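Local coordinates for protein antigen MTB48 (Mycobacterium smegmatis, PDB 4WJ2) that is probably involved in DNA conjugation, at least in the recipient strain, and belongs to the secreted EspB proteins of the ESX-1 type VII secretion system, at residues A184-E189 with G287-N292. Residues are numbered along the deposited sequence; the frame is centred on the assembly and turned at random.
Sequences AGAAAE and GLPAVN
The ring of Pro289 leans on the first turn of helix 186-229, with its CG against the backbone of Ala187 and the methyl of Ala186. Pro289 CG lies 3.4 Å from Ala187 N and 3.7 Å from Ala186 CB. Pro289 CD sits alongside, 3.8 Å from Ala187 CA, so the CG-CD side of the ring lies against the Ala187 backbone. Ala187 is the residue most covered here. Its CB fits between two apolar groups, with Pro289 CG at 4.1 Å and Val291 CG1 at 3.7 Å. With CG1 anti to its carbonyl carbon (chi1 -64°), Val291 presents that branch to the Ala187 methyl. Leu288 adds a looser touch from CD2, which comes within 4.1 Å of Ala187 O. No direct hydrogen bond joins the segments; a water accepts from Ala187 N at 3.1 Å and lies near Ala290 O, though that second link is too short to be trusted. Gly185, at the N-cap, has no side chain to cap the helix, while its O accepts the amide of Glu189 to close the first turn. With Trp183 and Ala184 it spells the WxG signature of the EsxAB-like families, placed at the turn between helices 153-177 and 186-229. Here, toward one end of the elongated bundle, extended residues 287-292 cross that turn of the PPE domain. Leu288 continues onto Thr190 and Cys191 of helix 186-229, while Val291 packs on Ala79, Tyr80 and Ile83, so the loop after helix 247-271 bridges helix 186-229 and helix 39-85, the latter largely PE-domain, in this N-terminal PE/PPE part of the protein.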
ATOM      1  N   ALA A 184     -18.086  15.222 -25.264  1.00 35.11           N
ATOM      2  CA  ALA A 184     -19.009  15.885 -24.380  1.00 35.62           C
ATOM      3  C   ALA A 184     -20.310  15.120 -24.387  1.00 46.48           C
ATOM      4  O   ALA A 184     -20.537  14.301 -25.276  1.00 55.49           O
ATOM      5  CB  ALA A 184     -19.208  17.270 -24.810  1.00 36.76           C
ATOM      6  N   GLY A 185     -21.160  15.363 -23.395  1.00 35.26           N
ATOM      7  CA  GLY A 185     -22.411  14.628 -23.280  1.00 34.78           C
ATOM      8  C   GLY A 185     -22.542  14.055 -21.898  1.00 34.92           C
ATOM      9  O   GLY A 185     -21.596  14.073 -21.154  1.00 35.13           O
ATOM     10  N   ALA A 186     -23.710  13.558 -21.540  1.00 34.95           N
ATOM     11  CA  ALA A 186     -23.908  12.988 -20.210  1.00 35.30           C
ATOM     12  C   ALA A 186     -22.951  11.825 -19.901  1.00 44.10           C
ATOM     13  O   ALA A 186     -22.351  11.784 -18.827  1.00 39.36           O
ATOM     14  CB  ALA A 186     -25.348  12.539 -20.050  1.00 35.60           C
ATOM     15  N   ALA A 187     -22.807  10.886 -20.834  1.00 48.70           N
ATOM     16  CA  ALA A 187     -21.875   9.773 -20.656  1.00 33.07           C
ATOM     17  C   ALA A 187     -20.466  10.268 -20.387  1.00 41.24           C
ATOM     18  O   ALA A 187     -19.802   9.804 -19.462  1.00 33.25           O
ATOM     19  CB  ALA A 187     -21.885   8.894 -21.855  1.00 32.33           C
ATOM     20  N   ALA A 188     -20.015  11.223 -21.194  1.00 44.92           N
ATOM     21  CA  ALA A 188     -18.677  11.775 -21.040  1.00 33.60           C
ATOM     22  C   ALA A 188     -18.437  12.465 -19.687  1.00 34.44           C
ATOM     23  O   ALA A 188     -17.330  12.399 -19.149  1.00 46.90           O
ATOM     24  CB  ALA A 188     -18.399  12.718 -22.150  1.00 33.87           C
ATOM     25  N   GLU A 189     -19.453  13.128 -19.145  1.00 35.10           N
ATOM     26  CA  GLU A 189     -19.349  13.718 -17.811  1.00 36.07           C
ATOM     27  C   GLU A 189     -19.464  12.667 -16.714  1.00 43.96           C
ATOM     28  O   GLU A 189     -19.032  12.895 -15.574  1.00 36.53           O
ATOM     29  CB  GLU A 189     -20.427  14.772 -17.563  1.00 39.10           C
ATOM     30  CG  GLU A 189     -20.433  15.991 -18.477  1.00 50.85           C
ATOM     31  CD  GLU A 189     -19.221  16.875 -18.357  1.00 59.20           C
ATOM     32  OE1 GLU A 189     -18.495  16.801 -17.347  1.00 65.23           O
ATOM     33  OE2 GLU A 189     -19.007  17.667 -19.293  1.00 68.06           O
ATOM     34  N   GLY A 287     -23.439   2.609 -14.030  1.00 47.06           N
ATOM     35  CA  GLY A 287     -24.102   2.642 -15.324  1.00 41.57           C
ATOM     36  C   GLY A 287     -23.938   3.919 -16.106  1.00 40.83           C
ATOM     37  O   GLY A 287     -24.070   5.000 -15.535  1.00 55.07           O
ATOM     38  N   LEU A 288     -23.653   3.807 -17.405  1.00 39.41           N
ATOM     39  CA  LEU A 288     -23.604   4.983 -18.295  1.00 43.79           C
ATOM     40  C   LEU A 288     -24.939   5.287 -18.943  1.00 51.63           C
ATOM     41  O   LEU A 288     -25.726   4.369 -19.237  1.00 43.37           O
ATOM     42  CB  LEU A 288     -22.598   4.807 -19.417  1.00 38.01           C
ATOM     43  CG  LEU A 288     -21.128   4.721 -19.116  1.00 37.58           C
ATOM     44  CD1 LEU A 288     -20.450   4.560 -20.437  1.00 38.32           C
ATOM     45  CD2 LEU A 288     -20.698   5.977 -18.432  1.00 35.94           C
ATOM     46  N   PRO A 289     -25.189   6.581 -19.201  1.00 49.96           N
ATOM     47  CA  PRO A 289     -26.424   6.935 -19.912  1.00 40.94           C
ATOM     48  C   PRO A 289     -26.296   6.622 -21.387  1.00 38.28           C
ATOM     49  O   PRO A 289     -25.321   6.010 -21.803  1.00 38.60           O
ATOM     50  CB  PRO A 289     -26.570   8.443 -19.664  1.00 36.54           C
ATOM     51  CG  PRO A 289     -25.172   8.925 -19.343  1.00 35.40           C
ATOM     52  CD  PRO A 289     -24.442   7.757 -18.717  1.00 35.77           C
ATOM     53  N   ALA A 290     -27.292   7.024 -22.159  1.00 38.67           N
ATOM     54  CA  ALA A 290     -27.237   6.878 -23.595  1.00 39.37           C
ATOM     55  C   ALA A 290     -26.353   7.975 -24.205  1.00 40.52           C
ATOM     56  O   ALA A 290     -26.196   9.063 -23.632  1.00 37.09           O
ATOM     57  CB  ALA A 290     -28.641   6.908 -24.180  1.00 40.37           C
ATOM     58  N   VAL A 291     -25.762   7.673 -25.358  1.00 40.75           N
ATOM     59  CA  VAL A 291     -24.885   8.601 -26.056  1.00 39.82           C
ATOM     60  C   VAL A 291     -25.531   9.132 -27.320  1.00 39.72           C
ATOM     61  O   VAL A 291     -26.402   8.480 -27.887  1.00 50.24           O
ATOM     62  CB  VAL A 291     -23.559   7.935 -26.431  1.00 39.80           C
ATOM     63  CG1 VAL A 291     -22.779   7.534 -25.177  1.00 38.96           C
ATOM     64  CG2 VAL A 291     -23.808   6.754 -27.358  1.00 41.86           C
ATOM     65  N   ASN A 292     -25.093  10.301 -27.776  1.00 39.52           N
ATOM     66  CA  ASN A 292     -25.696  10.924 -28.956  1.00 40.46           C
ATOM     67  C   ASN A 292     -24.713  11.265 -30.052  1.00 41.89           C
ATOM     68  O   ASN A 292     -23.530  11.385 -29.808  1.00 60.80           O
ATOM     69  CB  ASN A 292     -26.438  12.203 -28.562  1.00 39.53           C
ATOM     70  CG  ASN A 292     -27.622  11.931 -27.674  1.00 38.80           C
ATOM     71  OD1 ASN A 292     -28.736  11.689 -28.155  1.00 39.48           O
ATOM     72  ND2 ASN A 292     -27.391  11.962 -26.362  1.00 37.72           N
TER
HETATM   73  O   HOH W   1     -24.486  10.791 -23.473  1.00 29.97           O